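Local coordinates for protein tyrosine phosphatase-like protein (PDB 3S4O) that removes phosphate from phosphotyrosine in proteins and may act as a virulence factor that supports survival of the parasite inside host macrophages, at residues 90-95 against 129-134; 22-28 against 109-115; 78-82 against 155-161. All blocks are in the same frame, centred on the assembly; numbering follows the deposited sequence. Where two conformers were deposited one is given.

Contact 1. Residues 90-95 against 129-134; sequences WLKLLD and LALVEY
Two helices that pack on the same side of the central sheet of the tyrosine phosphatase fold, 84-103 and 122-133, meet here. Residues 90-95 are helical throughout, residues 129-133 form the last part of the second helix, and Y134 follows directly after it, its N still bonded to A130 O (2.8 Å). The two axes come no closer than 11.4 Å and cross at -59°, with L91 and A130 nearest in register (CA to CA 7.8 Å). So wide a spacing leaves a cleft that large side chains must fill. W90 (chi1 t) reaches across with its indole edge, CD1 lying 3.5 Å from L129 CD2, while its NE1 bonds to the carbonyl of L126, about one turn before L129 in helix 122-133. Small A130 is the hollow into which L94 (chi1 m, chi2 t) fits, L94 CD1 standing 3.7 Å from A130 CB. L91 (m, t) bends over the outer side, where its CD2 touches E133 CG at 3.6 Å; the carboxylate of E133 turns to Y165 and R167 in the C-terminal tail. The largest bump is the ring of Y134 (chi1 m), wedged between L91 and L94: L94 CD1 approaches Y134 CE2 to 3.5 Å, and L91 CD2 lies 4.1 Å from the same CE2. At its tip, beside a D95 carboxylate that also pairs with R167, Y134 OH donates a hydrogen bond of 2.6 Å to D95 OD1.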
loop_
_atom_site.group_PDB
_atom_site.type_symbol
_atom_site.label_atom_id
_atom_site.label_comp_id
_atom_site.label_asym_id
_atom_site.label_seq_id
_atom_site.Cartn_x
_atom_site.Cartn_y
_atom_site.Cartn_z
ATOM N N TRP A 90 -7.653 -6.005 -2.107
ATOM C CA TRP A 90 -6.759 -5.350 -1.151
ATOM C C TRP A 90 -7.049 -5.831 0.244
ATOM O O TRP A 90 -6.138 -6.249 0.958
ATOM C CB TRP A 90 -6.943 -3.830 -1.247
ATOM C CG TRP A 90 -6.110 -2.908 -0.368
ATOM C CD1 TRP A 90 -6.585 -1.875 0.385
ATOM C CD2 TRP A 90 -4.676 -2.851 -0.244
ATOM N NE1 TRP A 90 -5.552 -1.218 1.004
ATOM C CE2 TRP A 90 -4.370 -1.801 0.634
ATOM C CE3 TRP A 90 -3.629 -3.596 -0.778
ATOM C CZ2 TRP A 90 -3.061 -1.472 0.984
ATOM C CZ3 TRP A 90 -2.322 -3.275 -0.411
ATOM C CH2 TRP A 90 -2.055 -2.220 0.451
ATOM N N LEU A 91 -8.323 -5.812 0.622
ATOM C CA LEU A 91 -8.719 -6.286 1.941
ATOM C C LEU A 91 -8.442 -7.785 2.092
ATOM O O LEU A 91 -8.050 -8.243 3.171
ATOM C CB LEU A 91 -10.201 -5.999 2.225
ATOM C CG LEU A 91 -10.694 -4.547 2.265
ATOM C CD1 LEU A 91 -12.248 -4.532 2.318
ATOM C CD2 LEU A 91 -10.116 -3.784 3.426
ATOM N N LYS A 92 -8.632 -8.541 1.012
ATOM C CA LYS A 92 -8.367 -9.987 1.044
ATOM C C LYS A 92 -6.892 -10.254 1.362
ATOM O O LYS A 92 -6.570 -11.089 2.206
ATOM C CB LYS A 92 -8.738 -10.673 -0.281
ATOM C CG LYS A 92 -8.408 -12.183 -0.317
ATOM C CD LYS A 92 -9.323 -12.991 0.597
ATOM C CE LYS A 92 -9.090 -14.484 0.479
ATOM N NZ LYS A 92 -10.292 -15.286 0.872
ATOM N N LEU A 93 -6.016 -9.530 0.668
ATOM C CA LEU A 93 -4.569 -9.615 0.878
ATOM C C LEU A 93 -4.182 -9.234 2.317
ATOM O O LEU A 93 -3.379 -9.896 2.952
ATOM C CB LEU A 93 -3.834 -8.696 -0.110
ATOM C CG LEU A 93 -2.329 -8.470 0.080
ATOM C CD1 LEU A 93 -1.528 -9.747 -0.157
ATOM C CD2 LEU A 93 -1.836 -7.367 -0.829
ATOM N N LEU A 94 -4.762 -8.155 2.817
ATOM C CA LEU A 94 -4.430 -7.668 4.155
ATOM C C LEU A 94 -4.978 -8.574 5.257
ATOM O O LEU A 94 -4.313 -8.801 6.262
ATOM C CB LEU A 94 -4.925 -6.217 4.328
ATOM C CG LEU A 94 -4.231 -5.193 3.403
ATOM C CD1 LEU A 94 -4.611 -3.748 3.751
ATOM C CD2 LEU A 94 -2.719 -5.342 3.395
ATOM N N ASP A 95 -6.185 -9.094 5.061
ATOM C CA ASP A 95 -6.772 -10.089 5.954
ATOM C C ASP A 95 -5.859 -11.316 6.039
ATOM O O ASP A 95 -5.662 -11.877 7.107
ATOM C CB ASP A 95 -8.156 -10.553 5.465
ATOM C CG ASP A 95 -9.257 -9.498 5.663
ATOM O OD1 ASP A 95 -9.001 -8.449 6.308
ATOM O OD2 ASP A 95 -10.383 -9.709 5.139
ATOM N N LEU A 129 -7.060 3.728 3.198
ATOM C CA LEU A 129 -8.126 2.783 3.468
ATOM C C LEU A 129 -7.710 1.710 4.465
ATOM O O LEU A 129 -8.522 1.302 5.294
ATOM C CB LEU A 129 -8.548 2.095 2.184
ATOM C CG LEU A 129 -9.586 0.984 2.412
ATOM C CD1 LEU A 129 -10.994 1.544 2.457
ATOM C CD2 LEU A 129 -9.445 -0.098 1.384
ATOM N N ALA A 130 -6.475 1.222 4.337
ATOM C CA ALA A 130 -5.939 0.223 5.273
ATOM C C ALA A 130 -5.913 0.790 6.688
ATOM O O ALA A 130 -6.255 0.094 7.646
ATOM C CB ALA A 130 -4.544 -0.236 4.858
ATOM N N LEU A 131 -5.523 2.059 6.810
ATOM C CA LEU A 131 -5.484 2.743 8.107
ATOM C C LEU A 131 -6.878 2.826 8.725
ATOM O O LEU A 131 -7.040 2.675 9.935
ATOM C CB LEU A 131 -4.909 4.165 7.991
ATOM C CG LEU A 131 -3.412 4.333 7.708
ATOM C CD1 LEU A 131 -3.097 5.800 7.454
ATOM C CD2 LEU A 131 -2.573 3.835 8.853
ATOM N N VAL A 132 -7.878 3.074 7.893
ATOM C CA VAL A 132 -9.253 3.156 8.362
ATOM C C VAL A 132 -9.773 1.772 8.754
ATOM O O VAL A 132 -10.340 1.600 9.834
ATOM C CB VAL A 132 -10.194 3.758 7.316
ATOM C CG1 VAL A 132 -11.646 3.599 7.756
ATOM C CG2 VAL A 132 -9.862 5.230 7.092
ATOM N N GLU A 133 -9.549 0.787 7.895
ATOM C CA GLU A 133 -10.113 -0.549 8.093
ATOM C C GLU A 133 -9.448 -1.310 9.243
ATOM O O GLU A 133 -10.134 -1.932 10.046
ATOM C CB GLU A 133 -10.018 -1.369 6.797
ATOM C CG GLU A 133 -10.667 -2.750 6.844
ATOM C CD GLU A 133 -12.053 -2.753 7.422
ATOM O OE1 GLU A 133 -12.854 -1.857 7.059
ATOM O OE2 GLU A 133 -12.323 -3.659 8.250
ATOM N N TYR A 134 -8.119 -1.260 9.313
ATOM C CA TYR A 134 -7.343 -2.065 10.283
ATOM C C TYR A 134 -6.791 -1.246 11.439
ATOM O O TYR A 134 -6.729 -1.725 12.567
ATOM C CB TYR A 134 -6.207 -2.830 9.579
ATOM C CG TYR A 134 -6.715 -3.737 8.479
ATOM C CD1 TYR A 134 -7.318 -4.962 8.773
ATOM C CD2 TYR A 134 -6.622 -3.360 7.146
ATOM C CE1 TYR A 134 -7.801 -5.785 7.770
ATOM C CE2 TYR A 134 -7.099 -4.171 6.143
ATOM C CZ TYR A 134 -7.694 -5.379 6.459
ATOM O OH TYR A 134 -8.169 -6.184 5.437
#

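Contact 2. Residues 22-28 against 109-115; sequences LFHFLIL and PPTIGVH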
loop_
_atom_site.group_PDB
_atom_site.type_symbol
_atom_site.label_atom_id
_atom_site.label_comp_id
_atom_site.label_asym_id
_atom_site.label_seq_id
_atom_site.Cartn_x
_atom_site.Cartn_y
_atom_site.Cartn_z
ATOM N N LEU A 22 0.817 -3.466 12.664
ATOM C CA LEU A 22 0.167 -4.528 11.888
ATOM C C LEU A 22 0.830 -4.712 10.526
ATOM O O LEU A 22 1.154 -5.836 10.134
ATOM C CB LEU A 22 -1.309 -4.205 11.645
ATOM C CG LEU A 22 -2.429 -4.706 12.566
ATOM C CD1 LEU A 22 -1.928 -5.176 13.908
ATOM C CD2 LEU A 22 -3.483 -3.623 12.703
ATOM N N PHE A 23 0.980 -3.601 9.799
ATOM C CA PHE A 23 1.641 -3.563 8.485
ATOM C C PHE A 23 2.510 -2.319 8.342
ATOM O O PHE A 23 2.164 -1.246 8.846
ATOM C CB PHE A 23 0.635 -3.489 7.323
ATOM C CG PHE A 23 -0.557 -4.364 7.475
ATOM C CD1 PHE A 23 -0.480 -5.705 7.141
ATOM C CD2 PHE A 23 -1.784 -3.839 7.904
ATOM C CE1 PHE A 23 -1.589 -6.524 7.258
ATOM C CE2 PHE A 23 -2.903 -4.653 8.028
ATOM C CZ PHE A 23 -2.797 -6.000 7.708
ATOM N N HIS A 24 3.615 -2.459 7.619
ATOM C CA HIS A 24 4.409 -1.316 7.197
ATOM C C HIS A 24 4.036 -1.049 5.743
ATOM O O HIS A 24 4.241 -1.905 4.893
ATOM C CB HIS A 24 5.918 -1.594 7.262
ATOM C CG HIS A 24 6.463 -1.830 8.640
ATOM N ND1 HIS A 24 6.595 -0.830 9.581
ATOM C CD2 HIS A 24 6.987 -2.944 9.208
ATOM C CE1 HIS A 24 7.157 -1.325 10.676
ATOM N NE2 HIS A 24 7.400 -2.608 10.476
ATOM N N PHE A 25 3.497 0.132 5.451
ATOM C CA PHE A 25 3.225 0.502 4.059
ATOM C C PHE A 25 4.277 1.431 3.483
ATOM O O PHE A 25 4.671 2.419 4.111
ATOM C CB PHE A 25 1.844 1.130 3.908
ATOM C CG PHE A 25 0.732 0.184 4.233
ATOM C CD1 PHE A 25 0.491 -0.911 3.421
ATOM C CD2 PHE A 25 -0.046 0.369 5.367
ATOM C CE1 PHE A 25 -0.514 -1.806 3.716
ATOM C CE2 PHE A 25 -1.063 -0.519 5.671
ATOM C CZ PHE A 25 -1.295 -1.614 4.850
ATOM N N LEU A 26 4.734 1.081 2.286
ATOM C CA LEU A 26 5.651 1.902 1.526
ATOM C C LEU A 26 4.940 2.440 0.307
ATOM O O LEU A 26 4.547 1.664 -0.561
ATOM C CB LEU A 26 6.842 1.083 1.049
ATOM C CG LEU A 26 8.090 1.010 1.905
ATOM C CD1 LEU A 26 9.079 0.079 1.194
ATOM C CD2 LEU A 26 8.712 2.406 2.111
ATOM N N ILE A 27 4.755 3.754 0.248
ATOM C CA ILE A 27 4.310 4.416 -0.962
ATOM C C ILE A 27 5.550 4.730 -1.807
ATOM O O ILE A 27 6.438 5.458 -1.386
ATOM C CB ILE A 27 3.539 5.725 -0.700
ATOM C CG1 ILE A 27 2.306 5.481 0.189
ATOM C CG2 ILE A 27 3.062 6.318 -2.051
ATOM C CD1 ILE A 27 1.688 6.742 0.738
ATOM N N LEU A 28 5.597 4.155 -3.001
ATOM C CA LEU A 28 6.791 4.193 -3.846
ATOM C C LEU A 28 6.514 4.812 -5.192
ATOM O O LEU A 28 5.382 4.820 -5.654
ATOM C CB LEU A 28 7.334 2.777 -4.103
ATOM C CG LEU A 28 7.694 1.871 -2.919
ATOM C CD1 LEU A 28 7.426 0.380 -3.274
ATOM C CD2 LEU A 28 9.154 2.063 -2.522
ATOM N N PRO A 109 5.914 -7.887 11.360
ATOM C CA PRO A 109 5.003 -7.124 10.503
ATOM C C PRO A 109 5.520 -6.991 9.069
ATOM O O PRO A 109 6.632 -6.533 8.854
ATOM C CB PRO A 109 4.927 -5.759 11.195
ATOM C CG PRO A 109 5.207 -6.060 12.647
ATOM C CD PRO A 109 6.198 -7.180 12.632
ATOM N N PRO A 110 4.735 -7.434 8.099
ATOM C CA PRO A 110 5.114 -7.292 6.702
ATOM C C PRO A 110 5.170 -5.855 6.214
ATOM O O PRO A 110 4.384 -5.008 6.647
ATOM C CB PRO A 110 4.001 -8.012 5.944
ATOM C CG PRO A 110 2.898 -8.147 6.872
ATOM C CD PRO A 110 3.334 -7.842 8.257
ATOM N N THR A 111 6.123 -5.609 5.322
ATOM C CA THR A 111 6.177 -4.396 4.548
ATOM C C THR A 111 5.484 -4.680 3.222
ATOM O O THR A 111 5.729 -5.702 2.568
ATOM C CB THR A 111 7.621 -3.895 4.347
ATOM O OG1 THR A 111 8.211 -3.638 5.625
ATOM C CG2 THR A 111 7.644 -2.600 3.537
ATOM N N ILE A 112 4.575 -3.784 2.863
ATOM C CA ILE A 112 3.792 -3.920 1.656
ATOM C C ILE A 112 3.973 -2.658 0.856
ATOM O O ILE A 112 3.708 -1.567 1.345
ATOM C CB ILE A 112 2.305 -4.173 1.977
ATOM C CG1 ILE A 112 2.155 -5.555 2.641
ATOM C CG2 ILE A 112 1.423 -4.052 0.710
ATOM C CD1 ILE A 112 1.034 -5.619 3.620
ATOM N N GLY A 113 4.464 -2.809 -0.366
ATOM C CA GLY A 113 4.722 -1.675 -1.244
ATOM C C GLY A 113 3.576 -1.407 -2.192
ATOM O O GLY A 113 2.883 -2.325 -2.620
ATOM N N VAL A 114 3.379 -0.130 -2.506
ATOM C CA VAL A 114 2.353 0.307 -3.434
ATOM C C VAL A 114 2.870 1.450 -4.306
ATOM O O VAL A 114 3.345 2.454 -3.804
ATOM C CB VAL A 114 1.059 0.773 -2.717
ATOM C CG1 VAL A 114 -0.069 0.929 -3.721
ATOM C CG2 VAL A 114 0.643 -0.202 -1.629
ATOM N N HIS A 115 2.783 1.281 -5.620
ATOM C CA HIS A 115 3.166 2.346 -6.546
ATOM C C HIS A 115 2.164 2.566 -7.667
ATOM O O HIS A 115 1.399 1.683 -8.025
ATOM C CB HIS A 115 4.582 2.122 -7.119
ATOM C CG HIS A 115 4.670 1.051 -8.162
ATOM N ND1 HIS A 115 4.255 1.247 -9.461
ATOM C CD2 HIS A 115 5.161 -0.210 -8.109
ATOM C CE1 HIS A 115 4.457 0.143 -10.155
ATOM N NE2 HIS A 115 5.013 -0.755 -9.360
HETATM O O HOH W 1 9.125 -4.837 10.286
#
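Strands 23-28 and 111-115 run parallel, their short axes 4.6 Å apart and inclined by 24°, with H24 beside T111, F25 beside I112, L26 beside G113 and I27 beside V114. Five backbone hydrogen bonds join them: H24 N to P110 O (2.8 Å), I112 N to H24 O (2.8 Å), L26 N to I112 O (3.0 Å), V114 N to L26 O (2.9 Å) and L28 N to V114 O (2.9 Å). Before them, L22 and F23 form a classic beta bulge opposite C12 of strand 7-13. Side chains alternate between the two faces. F25, I27, I112 and V114 point to the side covered by helices 84-103 and 122-133; F23 also reaches I112, CD1 to CD1 3.8 Å. On the other face L26 CD1 meets T111 CG2 at 3.8 Å, and G113 leaves room for L28, whose CD1 lies 4.0 Å from G113 CA. H24 bonds through ND1 to D11, and a water bridges its NE2 weakly to P109 O. Beyond H115, whose NE2 bonds to Y59, comes C116, the predicted phosphocysteine nucleophile of the phosphate-binding loop. The strand leading directly to C116 is thus joined to its neighbour by main-chain bonds, with apolar side chains on the helix-covered face.

Contact 3. Residues 78-82 against 155-161; sequences DGAPP and NQTQMHW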
loop_
_atom_site.group_PDB
_atom_site.type_symbol
_atom_site.label_atom_id
_atom_site.label_comp_id
_atom_site.label_asym_id
_atom_site.label_seq_id
_atom_site.Cartn_x
_atom_site.Cartn_y
_atom_site.Cartn_z
ATOM N N ASP A 78 -6.834 6.970 -13.048
ATOM C CA ASP A 78 -6.265 8.126 -12.367
ATOM C C ASP A 78 -7.366 9.051 -11.876
ATOM O O ASP A 78 -8.381 9.252 -12.542
ATOM C CB ASP A 78 -5.295 8.920 -13.240
ATOM C CG ASP A 78 -4.362 9.819 -12.410
ATOM O OD1 ASP A 78 -4.180 9.585 -11.190
ATOM O OD2 ASP A 78 -3.795 10.765 -12.984
ATOM N N GLY A 79 -7.155 9.568 -10.677
ATOM C CA GLY A 79 -8.079 10.472 -10.030
ATOM C C GLY A 79 -9.271 9.768 -9.417
ATOM O O GLY A 79 -10.109 10.411 -8.795
ATOM N N ALA A 80 -9.348 8.451 -9.586
ATOM C CA ALA A 80 -10.526 7.692 -9.171
ATOM C C ALA A 80 -10.305 7.079 -7.816
ATOM O O ALA A 80 -9.169 6.910 -7.407
ATOM C CB ALA A 80 -10.861 6.593 -10.188
ATOM N N PRO A 81 -11.384 6.736 -7.119
ATOM C CA PRO A 81 -11.255 5.853 -5.967
ATOM C C PRO A 81 -11.040 4.417 -6.441
ATOM O O PRO A 81 -11.294 4.136 -7.611
ATOM C CB PRO A 81 -12.605 5.967 -5.262
ATOM C CG PRO A 81 -13.380 7.017 -5.973
ATOM C CD PRO A 81 -12.774 7.190 -7.311
ATOM N N PRO A 82 -10.575 3.519 -5.573
ATOM C CA PRO A 82 -10.513 2.108 -5.943
ATOM C C PRO A 82 -11.869 1.611 -6.388
ATOM O O PRO A 82 -12.888 1.928 -5.772
ATOM C CB PRO A 82 -10.126 1.403 -4.634
ATOM C CG PRO A 82 -9.700 2.454 -3.729
ATOM C CD PRO A 82 -10.434 3.678 -4.118
ATOM N N ASN A 155 -7.076 13.374 -4.043
ATOM C CA ASN A 155 -7.970 14.404 -4.578
ATOM C C ASN A 155 -9.326 14.379 -3.897
ATOM O O ASN A 155 -9.585 13.561 -3.020
ATOM C CB ASN A 155 -8.105 14.327 -6.119
ATOM C CG ASN A 155 -8.891 13.112 -6.610
ATOM O OD1 ASN A 155 -9.671 12.508 -5.881
ATOM N ND2 ASN A 155 -8.684 12.762 -7.870
ATOM N N GLN A 156 -10.194 15.271 -4.337
ATOM C CA GLN A 156 -11.459 15.513 -3.675
ATOM C C GLN A 156 -12.389 14.288 -3.739
ATOM O O GLN A 156 -13.009 13.926 -2.739
ATOM C CB GLN A 156 -12.123 16.734 -4.310
ATOM C CG GLN A 156 -11.213 17.969 -4.436
ATOM C CD GLN A 156 -10.831 18.327 -5.900
ATOM O OE1 GLN A 156 -11.497 19.144 -6.541
ATOM N NE2 GLN A 156 -9.752 17.725 -6.412
ATOM N N THR A 157 -12.480 13.674 -4.917
ATOM C CA THR A 157 -13.282 12.461 -5.128
ATOM C C THR A 157 -12.783 11.301 -4.259
ATOM O O THR A 157 -13.580 10.584 -3.667
ATOM C CB THR A 157 -13.243 12.003 -6.611
ATOM O OG1 THR A 157 -13.743 13.044 -7.469
ATOM C CG2 THR A 157 -14.096 10.775 -6.816
ATOM N N GLN A 158 -11.466 11.129 -4.192
ATOM C CA GLN A 158 -10.867 10.104 -3.339
ATOM C C GLN A 158 -11.159 10.397 -1.860
ATOM O O GLN A 158 -11.415 9.485 -1.066
ATOM C CB GLN A 158 -9.358 9.995 -3.602
ATOM C CG GLN A 158 -9.040 9.348 -4.959
ATOM C CD GLN A 158 -7.676 9.701 -5.527
ATOM O OE1 GLN A 158 -6.987 10.610 -5.052
ATOM N NE2 GLN A 158 -7.279 8.976 -6.564
HETATM N N MSE A 159 -11.167 11.684 -1.521
HETATM C CA MSE A 159 -11.449 12.131 -0.161
HETATM C C MSE A 159 -12.885 11.759 0.223
HETATM O O MSE A 159 -13.132 11.193 1.282
HETATM C CB MSE A 159 -11.223 13.647 -0.067
HETATM C CG MSE A 159 -11.154 14.220 1.327
HETATM SE SE MSE A 159 -10.182 15.947 1.351
HETATM C CE MSE A 159 -9.742 16.136 -0.546
ATOM N N HIS A 160 -13.823 12.075 -0.657
ATOM C CA HIS A 160 -15.237 11.783 -0.427
ATOM C C HIS A 160 -15.468 10.286 -0.237
ATOM O O HIS A 160 -16.177 9.872 0.685
ATOM C CB HIS A 160 -16.108 12.326 -1.572
ATOM C CG HIS A 160 -16.441 13.788 -1.446
ATOM N ND1 HIS A 160 -16.281 14.686 -2.482
ATOM C CD2 HIS A 160 -16.933 14.504 -0.405
ATOM C CE1 HIS A 160 -16.654 15.891 -2.085
ATOM N NE2 HIS A 160 -17.060 15.807 -0.831
ATOM N N TRP A 161 -14.848 9.481 -1.095
ATOM C CA TRP A 161 -15.022 8.030 -1.064
ATOM C C TRP A 161 -14.529 7.401 0.240
ATOM O O TRP A 161 -15.193 6.539 0.799
ATOM C CB TRP A 161 -14.310 7.393 -2.257
ATOM C CG TRP A 161 -14.288 5.908 -2.216
ATOM C CD1 TRP A 161 -15.264 5.059 -2.644
ATOM C CD2 TRP A 161 -13.234 5.091 -1.704
ATOM N NE1 TRP A 161 -14.878 3.761 -2.434
ATOM C CE2 TRP A 161 -13.636 3.753 -1.855
ATOM C CE3 TRP A 161 -11.988 5.363 -1.129
ATOM C CZ2 TRP A 161 -12.831 2.680 -1.456
ATOM C CZ3 TRP A 161 -11.182 4.295 -0.738
ATOM C CH2 TRP A 161 -11.611 2.976 -0.893
HETATM O O HOH W 2 -5.011 9.610 -8.669
#
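Two side-chain amides hold the loop by its carbonyls: N155 ND2 donates to G79 O and Q158 NE2 to A80 O, each bond 2.9 Å and nearly straight. The same two side chains close a capping box at the start of helix 156-164, Q158 N giving its hydrogen to N155 OD1 (2.8 Å) and N155 N to Q158 OE1 (2.9 Å), so each amide serves the helix with its oxygen and the loop with its nitrogen. A water joins the sites, donating to D78 OD1 at 2.7 Å and accepting from G79 N at 2.9 Å and Q158 NE2 at 3.2 Å. D78 is the inferred proton donor, and its segment corresponds to the general-acid loop of cysteine-based tyrosine phosphatases; D78 also lines the pocket that holds thiosulfate here. G79 has a positive phi of 78°, which turns the chain just after D78. Farther along, P81 and P82 lie over one face of the W161 indole in paired CH-pi contacts: P81 CB is 3.7 Å from the centroid of the W161 five-membered ring, P82 CD 3.5 Å from that of its six-membered ring. Helix 122-133 adds I125 and L129 against W161, and T157 CG2 touches P81 CD at 3.9 Å.

In the fold
Contacts 1 and 2 form a continuous buried core: the helix pair of contact 1 sits on the sheet of contact 2, with A130 CB 3.5 Å from F25 CZ and W90 CH2 3.6 Å from F25 CE1. Strand 21-28 precedes both helices and strand 111-115 lies between them, so the segments alternate along the chain. Contact 3 is more peripheral and partly exposed, its centre about 17 Å from that of contact 1 and 20 Å from that of contact 2; it touches contact 1 through L129 and W161 but does not reach contact 2. Main-chain bonds dominate contact 2, apolar interlocking contact 1, and side-chain amides and proline-tryptophan packing contact 3, beside the catalytic pocket.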